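Local coordinates for protein Non-ribosomal peptide synthetase (Streptomyces halstedii, PDB 3WV4) that is a non-ribosomal peptide synthetase whose N-terminal domain belongs to the AMP-binding enzyme family of the ANL clan, at residues A[337-340]-A[346-349]; A[138-143]-A[400-405]; A[272-277]-A[300-305]. All blocks are in the same frame, centred on the assembly; numbering follows the deposited sequence.

Contact 1 (A[337-340]-A[346-349])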
loop_
_atom_site.group_PDB
_atom_site.type_symbol
_atom_site.label_atom_id
_atom_site.label_comp_id
_atom_site.label_asym_id
_atom_site.label_seq_id
_atom_site.Cartn_x
_atom_site.Cartn_y
_atom_site.Cartn_z
ATOM N N VAL A 337 16.341 -6.211 0.070
ATOM C CA VAL A 337 15.437 -7.106 0.763
ATOM C C VAL A 337 14.421 -7.711 -0.188
ATOM O O VAL A 337 13.696 -6.958 -0.833
ATOM C CB VAL A 337 14.703 -6.362 1.883
ATOM C CG1 VAL A 337 13.690 -7.268 2.521
ATOM C CG2 VAL A 337 15.718 -5.813 2.899
ATOM N N ARG A 338 14.389 -9.051 -0.268
ATOM C CA ARG A 338 13.455 -9.693 -1.144
ATOM C C ARG A 338 12.157 -9.950 -0.452
ATOM O O ARG A 338 12.125 -10.272 0.742
ATOM C CB ARG A 338 14.037 -10.989 -1.723
ATOM C CG ARG A 338 15.234 -10.808 -2.704
ATOM C CD ARG A 338 16.565 -11.359 -2.125
ATOM N NE ARG A 338 16.529 -12.774 -1.839
ATOM C CZ ARG A 338 17.322 -13.459 -1.012
ATOM N NH1 ARG A 338 18.240 -12.911 -0.238
ATOM N NH2 ARG A 338 17.167 -14.775 -0.967
ATOM N N MET A 339 11.068 -9.851 -1.207
ATOM C CA MET A 339 9.720 -10.041 -0.682
ATOM C C MET A 339 8.864 -10.700 -1.747
ATOM O O MET A 339 9.148 -10.575 -2.910
ATOM C CB MET A 339 9.099 -8.681 -0.319
ATOM C CG MET A 339 10.053 -7.833 0.525
ATOM S SD MET A 339 9.294 -6.450 1.319
ATOM C CE MET A 339 8.906 -5.509 -0.131
ATOM N N TYR A 340 7.812 -11.379 -1.329
ATOM C CA TYR A 340 6.851 -11.947 -2.267
ATOM C C TYR A 340 5.492 -11.785 -1.676
ATOM O O TYR A 340 5.307 -11.884 -0.444
ATOM C CB TYR A 340 7.182 -13.423 -2.530
ATOM C CG TYR A 340 6.015 -14.247 -2.946
ATOM C CD1 TYR A 340 5.417 -14.069 -4.242
ATOM C CD2 TYR A 340 5.509 -15.252 -2.121
ATOM C CE1 TYR A 340 4.353 -14.868 -4.635
ATOM C CE2 TYR A 340 4.422 -16.029 -2.507
ATOM C CZ TYR A 340 3.864 -15.852 -3.780
ATOM O OH TYR A 340 2.762 -16.618 -4.152
ATOM N N LYS A 346 -1.998 -8.878 0.879
ATOM C CA LYS A 346 -0.914 -7.896 0.868
ATOM C C LYS A 346 0.435 -8.476 0.606
ATOM O O LYS A 346 1.098 -8.051 -0.355
ATOM C CB LYS A 346 -0.899 -7.038 2.118
ATOM C CG LYS A 346 0.227 -6.044 2.174
ATOM C CD LYS A 346 0.560 -5.259 0.909
ATOM C CE LYS A 346 1.781 -4.345 1.156
ATOM N NZ LYS A 346 2.174 -3.423 0.033
ATOM N N ARG A 347 0.903 -9.378 1.476
ATOM C CA ARG A 347 2.241 -9.904 1.349
ATOM C C ARG A 347 2.350 -11.277 1.972
ATOM O O ARG A 347 1.621 -11.616 2.927
ATOM C CB ARG A 347 3.278 -8.903 1.894
ATOM C CG ARG A 347 4.677 -9.258 1.532
ATOM C CD ARG A 347 5.679 -8.120 1.630
ATOM N NE ARG A 347 5.408 -7.110 0.623
ATOM C CZ ARG A 347 5.484 -5.799 0.836
ATOM N NH1 ARG A 347 5.906 -5.330 2.024
ATOM N NH2 ARG A 347 5.244 -4.952 -0.152
ATOM N N ILE A 348 3.237 -12.072 1.438
ATOM C CA ILE A 348 3.328 -13.466 1.853
ATOM C C ILE A 348 4.587 -13.778 2.616
ATOM O O ILE A 348 4.527 -14.470 3.661
ATOM C CB ILE A 348 3.248 -14.401 0.633
ATOM C CG1 ILE A 348 1.813 -14.251 0.148
ATOM C CG2 ILE A 348 3.574 -15.837 1.026
ATOM C CD1 ILE A 348 1.404 -14.834 -1.181
ATOM N N SER A 349 5.714 -13.355 2.072
ATOM C CA SER A 349 6.990 -13.688 2.651
ATOM C C SER A 349 7.916 -12.523 2.499
ATOM O O SER A 349 7.781 -11.698 1.541
ATOM C CB SER A 349 7.624 -14.899 1.974
ATOM O OG SER A 349 8.012 -14.567 0.613
#

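Contact 2 (A[138-143]-A[400-405])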
loop_
_atom_site.group_PDB
_atom_site.type_symbol
_atom_site.label_atom_id
_atom_site.label_comp_id
_atom_site.label_asym_id
_atom_site.label_seq_id
_atom_site.Cartn_x
_atom_site.Cartn_y
_atom_site.Cartn_z
ATOM N N ILE A 138 -15.564 1.737 -12.143
ATOM C CA ILE A 138 -16.397 2.618 -11.348
ATOM C C ILE A 138 -17.748 2.008 -11.055
ATOM O O ILE A 138 -18.185 2.002 -9.907
ATOM C CB ILE A 138 -16.543 3.990 -12.019
ATOM C CG1 ILE A 138 -15.170 4.659 -11.996
ATOM C CG2 ILE A 138 -17.620 4.836 -11.339
ATOM C CD1 ILE A 138 -15.134 6.057 -12.541
ATOM N N ALA A 139 -18.399 1.449 -12.081
ATOM C CA ALA A 139 -19.668 0.738 -11.885
ATOM C C ALA A 139 -19.471 -0.494 -11.006
ATOM O O ALA A 139 -20.320 -0.807 -10.188
ATOM C CB ALA A 139 -20.293 0.315 -13.234
ATOM N N ASP A 140 -18.389 -1.225 -11.160
ATOM C CA ASP A 140 -18.195 -2.358 -10.230
ATOM C C ASP A 140 -18.063 -1.830 -8.763
ATOM O O ASP A 140 -18.661 -2.384 -7.841
ATOM C CB ASP A 140 -16.982 -3.179 -10.600
ATOM C CG ASP A 140 -16.875 -4.454 -9.764
ATOM O OD1 ASP A 140 -17.680 -5.343 -10.044
ATOM O OD2 ASP A 140 -16.010 -4.545 -8.833
ATOM N N ALA A 141 -17.357 -0.707 -8.575
ATOM C CA ALA A 141 -17.156 -0.135 -7.224
ATOM C C ALA A 141 -18.413 0.426 -6.686
ATOM O O ALA A 141 -18.633 0.478 -5.440
ATOM C CB ALA A 141 -16.114 0.958 -7.269
ATOM N N ASP A 142 -19.243 0.929 -7.595
ATOM C CA ASP A 142 -20.554 1.438 -7.208
ATOM C C ASP A 142 -20.442 2.520 -6.114
ATOM O O ASP A 142 -21.085 2.419 -5.055
ATOM C CB ASP A 142 -21.466 0.250 -6.793
ATOM C CG ASP A 142 -22.911 0.657 -6.452
ATOM O OD1 ASP A 142 -23.406 1.699 -6.948
ATOM O OD2 ASP A 142 -23.524 -0.082 -5.643
ATOM N N PRO A 143 -19.686 3.596 -6.378
ATOM C CA PRO A 143 -19.459 4.594 -5.315
ATOM C C PRO A 143 -20.546 5.662 -5.226
ATOM O O PRO A 143 -21.452 5.685 -6.007
ATOM C CB PRO A 143 -18.170 5.256 -5.747
ATOM C CG PRO A 143 -18.313 5.283 -7.233
ATOM C CD PRO A 143 -19.020 3.999 -7.617
ATOM N N GLY A 400 -11.799 -11.372 0.396
ATOM C CA GLY A 400 -12.347 -11.823 -0.868
ATOM C C GLY A 400 -12.312 -10.681 -1.886
ATOM O O GLY A 400 -11.680 -9.643 -1.645
ATOM N N TYR A 401 -12.975 -10.898 -3.029
ATOM C CA TYR A 401 -13.116 -9.907 -4.058
ATOM C C TYR A 401 -14.441 -9.192 -3.897
ATOM O O TYR A 401 -15.419 -9.799 -3.492
ATOM C CB TYR A 401 -13.031 -10.557 -5.438
ATOM C CG TYR A 401 -11.747 -11.330 -5.640
ATOM C CD1 TYR A 401 -10.525 -10.673 -5.703
ATOM C CD2 TYR A 401 -11.750 -12.710 -5.733
ATOM C CE1 TYR A 401 -9.339 -11.372 -5.885
ATOM C CE2 TYR A 401 -10.572 -13.427 -5.920
ATOM C CZ TYR A 401 -9.363 -12.751 -5.997
ATOM O OH TYR A 401 -8.168 -13.462 -6.148
ATOM N N TRP A 402 -14.489 -7.908 -4.217
ATOM C CA TRP A 402 -15.687 -7.130 -4.010
ATOM C C TRP A 402 -16.856 -7.654 -4.911
ATOM O O TRP A 402 -16.720 -7.702 -6.135
ATOM C CB TRP A 402 -15.355 -5.684 -4.318
ATOM C CG TRP A 402 -16.495 -4.739 -4.387
ATOM C CD1 TRP A 402 -16.948 -4.100 -5.501
ATOM C CD2 TRP A 402 -17.313 -4.307 -3.313
ATOM N NE1 TRP A 402 -17.983 -3.257 -5.184
ATOM C CE2 TRP A 402 -18.256 -3.399 -3.850
ATOM C CE3 TRP A 402 -17.330 -4.566 -1.936
ATOM C CZ2 TRP A 402 -19.212 -2.759 -3.069
ATOM C CZ3 TRP A 402 -18.313 -3.933 -1.143
ATOM C CH2 TRP A 402 -19.241 -3.043 -1.725
ATOM N N ARG A 403 -17.961 -8.065 -4.267
ATOM C CA ARG A 403 -19.199 -8.505 -4.930
ATOM C C ARG A 403 -18.988 -9.546 -6.030
ATOM O O ARG A 403 -19.585 -9.460 -7.105
ATOM C CB ARG A 403 -19.947 -7.299 -5.500
ATOM C CG ARG A 403 -20.386 -6.340 -4.414
ATOM C CD ARG A 403 -21.352 -5.307 -4.939
ATOM N NE ARG A 403 -21.863 -4.446 -3.877
ATOM C CZ ARG A 403 -22.471 -3.285 -4.082
ATOM N NH1 ARG A 403 -22.642 -2.803 -5.305
ATOM N NH2 ARG A 403 -22.892 -2.595 -3.057
ATOM N N ALA A 404 -18.141 -10.522 -5.750
ATOM C CA ALA A 404 -17.857 -11.579 -6.703
ATOM C C ALA A 404 -17.674 -12.878 -5.931
ATOM O O ALA A 404 -16.574 -13.390 -5.858
ATOM C CB ALA A 404 -16.611 -11.241 -7.507
ATOM N N PRO A 405 -18.759 -13.405 -5.329
ATOM C CA PRO A 405 -18.643 -14.596 -4.452
ATOM C C PRO A 405 -18.038 -15.832 -5.147
ATOM O O PRO A 405 -17.281 -16.575 -4.547
ATOM C CB PRO A 405 -20.097 -14.880 -4.033
ATOM C CG PRO A 405 -20.855 -13.622 -4.317
ATOM C CD PRO A 405 -20.157 -12.967 -5.482
#

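Contact 3 (A[272-277]-A[300-305])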
loop_
_atom_site.group_PDB
_atom_site.type_symbol
_atom_site.label_atom_id
_atom_site.label_comp_id
_atom_site.label_asym_id
_atom_site.label_seq_id
_atom_site.Cartn_x
_atom_site.Cartn_y
_atom_site.Cartn_z
ATOM N N ALA A 272 16.933 13.148 -12.141
ATOM C CA ALA A 272 17.660 13.719 -10.977
ATOM C C ALA A 272 17.432 12.896 -9.706
ATOM O O ALA A 272 17.668 13.332 -8.575
ATOM C CB ALA A 272 17.252 15.157 -10.745
ATOM N N LEU A 273 16.981 11.673 -9.920
ATOM C CA LEU A 273 16.744 10.742 -8.866
ATOM C C LEU A 273 17.801 10.715 -7.764
ATOM O O LEU A 273 17.445 10.778 -6.588
ATOM C CB LEU A 273 16.590 9.363 -9.468
ATOM C CG LEU A 273 16.065 8.329 -8.493
ATOM C CD1 LEU A 273 14.726 8.768 -7.905
ATOM C CD2 LEU A 273 15.951 6.999 -9.213
ATOM N N VAL A 274 19.089 10.623 -8.130
ATOM C CA VAL A 274 20.144 10.440 -7.118
ATOM C C VAL A 274 20.284 11.652 -6.179
ATOM O O VAL A 274 20.468 11.512 -4.958
ATOM C CB VAL A 274 21.516 10.157 -7.739
ATOM C CG1 VAL A 274 22.573 9.998 -6.644
ATOM C CG2 VAL A 274 21.460 8.899 -8.611
ATOM N N LYS A 275 20.189 12.820 -6.773
ATOM C CA LYS A 275 20.191 14.065 -6.051
ATOM C C LYS A 275 18.993 14.151 -5.100
ATOM O O LYS A 275 19.152 14.367 -3.890
ATOM C CB LYS A 275 20.148 15.212 -7.060
ATOM C CG LYS A 275 20.431 16.586 -6.485
ATOM C CD LYS A 275 20.090 17.648 -7.516
ATOM C CE LYS A 275 20.671 18.979 -7.124
ATOM N NZ LYS A 275 20.329 20.032 -8.125
ATOM N N SER A 276 17.798 13.956 -5.633
ATOM C CA SER A 276 16.603 13.924 -4.796
ATOM C C SER A 276 16.795 13.014 -3.569
ATOM O O SER A 276 16.429 13.375 -2.456
ATOM C CB SER A 276 15.397 13.463 -5.613
ATOM O OG SER A 276 15.566 13.821 -6.974
ATOM N N LEU A 277 17.347 11.828 -3.782
ATOM C CA LEU A 277 17.523 10.905 -2.690
ATOM C C LEU A 277 18.415 11.468 -1.630
ATOM O O LEU A 277 18.065 11.439 -0.453
ATOM C CB LEU A 277 18.099 9.581 -3.177
ATOM C CG LEU A 277 17.061 8.822 -4.018
ATOM C CD1 LEU A 277 17.709 7.700 -4.834
ATOM C CD2 LEU A 277 16.059 8.201 -3.066
ATOM N N ARG A 300 26.443 6.020 -11.431
ATOM C CA ARG A 300 27.697 6.177 -12.161
ATOM C C ARG A 300 27.927 7.633 -12.559
ATOM O O ARG A 300 29.049 8.110 -12.572
ATOM C CB ARG A 300 27.684 5.302 -13.427
ATOM C CG ARG A 300 28.022 3.831 -13.182
ATOM C CD ARG A 300 27.740 2.914 -14.381
ATOM N NE ARG A 300 27.766 3.619 -15.669
ATOM C CZ ARG A 300 28.872 3.984 -16.337
ATOM N NH1 ARG A 300 30.096 3.718 -15.875
ATOM N NH2 ARG A 300 28.755 4.628 -17.493
ATOM N N ARG A 301 26.855 8.338 -12.885
ATOM C CA ARG A 301 26.958 9.766 -13.220
ATOM C C ARG A 301 27.081 10.676 -11.978
ATOM O O ARG A 301 27.248 11.880 -12.140
ATOM C CB ARG A 301 25.763 10.223 -14.087
ATOM C CG ARG A 301 25.690 9.591 -15.482
ATOM C CD ARG A 301 26.118 10.539 -16.619
ATOM N NE ARG A 301 27.459 11.127 -16.453
ATOM C CZ ARG A 301 28.620 10.482 -16.616
ATOM N NH1 ARG A 301 28.655 9.189 -16.951
ATOM N NH2 ARG A 301 29.767 11.133 -16.425
ATOM N N ASP A 302 27.019 10.120 -10.758
ATOM C CA ASP A 302 27.022 10.956 -9.560
ATOM C C ASP A 302 27.813 10.349 -8.377
ATOM O O ASP A 302 27.250 9.599 -7.561
ATOM C CB ASP A 302 25.565 11.272 -9.171
ATOM C CG ASP A 302 25.456 12.320 -8.068
ATOM O OD1 ASP A 302 26.452 12.537 -7.340
ATOM O OD2 ASP A 302 24.368 12.905 -7.904
ATOM N N PRO A 303 29.109 10.721 -8.244
ATOM C CA PRO A 303 30.003 10.144 -7.216
ATOM C C PRO A 303 29.757 10.634 -5.755
ATOM O O PRO A 303 30.426 10.166 -4.827
ATOM C CB PRO A 303 31.395 10.558 -7.712
ATOM C CG PRO A 303 31.157 11.884 -8.371
ATOM C CD PRO A 303 29.752 11.870 -8.919
ATOM N N GLU A 304 28.808 11.546 -5.561
ATOM C CA GLU A 304 28.403 11.990 -4.214
ATOM C C GLU A 304 27.458 11.005 -3.551
ATOM O O GLU A 304 27.272 11.075 -2.348
ATOM C CB GLU A 304 27.716 13.359 -4.262
ATOM C CG GLU A 304 28.682 14.492 -4.026
ATOM C CD GLU A 304 28.013 15.838 -4.175
ATOM O OE1 GLU A 304 27.378 16.300 -3.214
ATOM O OE2 GLU A 304 28.098 16.401 -5.276
ATOM N N GLY A 305 26.837 10.143 -4.367
ATOM C CA GLY A 305 26.004 9.025 -3.899
ATOM C C GLY A 305 24.729 9.414 -3.169
ATOM O O GLY A 305 24.132 10.465 -3.409
#

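Contact 1 (A[337-340]-A[346-349])
Opposite Tyr340, at the end of strand 335-340, Ile348 and Ser349 together occupy the place of one residue, forming a classic beta bulge where the chain returns antiparallel into the large mixed sheet. Tyr340 and Ser349 are a hydrogen-bonded pair: Tyr340 N donates to Ser349 O at 2.9 Å, and Ser349 N donates back to Tyr340 O at the same length, with an N-H...O angle of 169°. The extra residue adds a third bond, Ile348 N to Tyr340 O at 2.8 Å, in the carbonyl plane and on a lone pair. One carbonyl oxygen is therefore gripped by two successive amides.

The phenol of Tyr340 and the branches of Ile348 run side by side in the same direction, Tyr340 CE2 lying 3.5 Å from Ile348 CD1. Beyond this, the Tyr340 hydroxyl is hydrogen-bonded to Asp427, while Phe439 meets the ring edge-to-face. Ser349 OG sits near the plane of that ring, at its edge, and bonds to the backbone oxygen of Val363.

Met339 and Arg347 meet apart from the Tyr340 ring. A turn about the Met339 CG-SD bond (chi3 -67°) sets the methyl CE over the centre of the Arg347 guanidinium, and Lys346 CE lies over the rim of the opposite face. The closest approach here is Met339 CE to Arg347 CZ, 3.6 Å.

Contact 2 (A[138-143]-A[400-405])
The indole of Trp402 presents its edge to the backbone carbonyl of Asp140, while one of its faces is covered by Arg403 CG, 3.7 Å above the plane and over its centre. One face of the Arg403 guanidinium has Trp402 CZ2 3.2 Å above it, toward the rim of the group, and its edge is offered to Asp142 OD2. Two neighbouring residues thus fold on each other and reach the end of helix 131-141 together.

Trp402 NE1 donates to Asp140 O at 2.9 Å, in the indole plane but bent, with an N-H...O angle of 138°. The Asp140 carboxylate stands almost perpendicular to the ring, with OD2 3.5 Å from Trp402 CD1; its stronger partner is the hydroxyl of Tyr200. Arg403, extended from CG to NE, carries NH1 to 2.9 Å from Asp142 OD2, a salt bridge whose hydrogen bond is nearly straight (165°) and reaches OD2 from the anti side of the carboxylate.

Arg97 joins from strand 97-101, bonding to Ala141 O and making a long, weak ion pair with Asp142. Around the helix terminus, indole and arginine donors therefore meet backbone oxygens and a carboxylate, and the negative Asp142 probably offsets the closeness of the Arg97 and Arg403 charges.

Contact 3 (A[272-277]-A[300-305])
Val274 meets the 300-305 loop with a single methyl, CG1, which touches two oxygens: Asp302 OD2 and Gly305 O, each 3.6 Å away. A chi1 of 179° turns this branch away from the backbone N and out to the loop. The Val274 and Asp302 side chains run antiparallel alongside one another. No hydrogen bond spans the two segments, so the direct contact is van der Waals touching of a methyl against polar atoms.

Those oxygens find their polar partner one step further out. Arg278, on the same helix as Val274, forms a salt bridge from NH2 to Asp302 OD2 and a hydrogen bond from NE to Gly305 O, so one guanidinium holds both oxygens close to the methyl.

The loop itself follows helix 289-300, which connects the parallel strands 284-287 and 311-314 in a beta-alpha-beta crossover, and Val274 also packs on Leu295, Leu298 and Ile299 of that helix. Inside the loop Asp302 makes an Asx turn, its OD1 accepting from Glu304 N at 3.1 Å. The same residue opens a type I turn to Gly305, closed by the hydrogen bond from Gly305 N to Asp302 O at 3.3 Å. On the other side, the first turn of helix 273-280 is fastened where Ala272 O accepts both Ser276 N and, at 2.7 Å, Ser276 OG.

Overall arrangement
Contact 2 closes the longest loop of the three, pairing residues 138-143 with 400-405, and the other two are nested within it; inside that loop contact 3 closes before contact 1 opens. Contact 1 lies in the large mixed sheet, while contact 3 joins helix 273-280 to the connection between two of that sheet's strands, 284-287 and 311-314. Their centres are 28 Å apart, while contacts 1 and 2 stand 26 Å apart. Contacts 2 and 3 lie on opposite sides of the chain's centre, 43 Å between centres. None touches another: contact 1 is buried, contact 2 ties helix 131-141 to the loop before helix 405-411 at the surface, and contact 3 packs a helix on a loop.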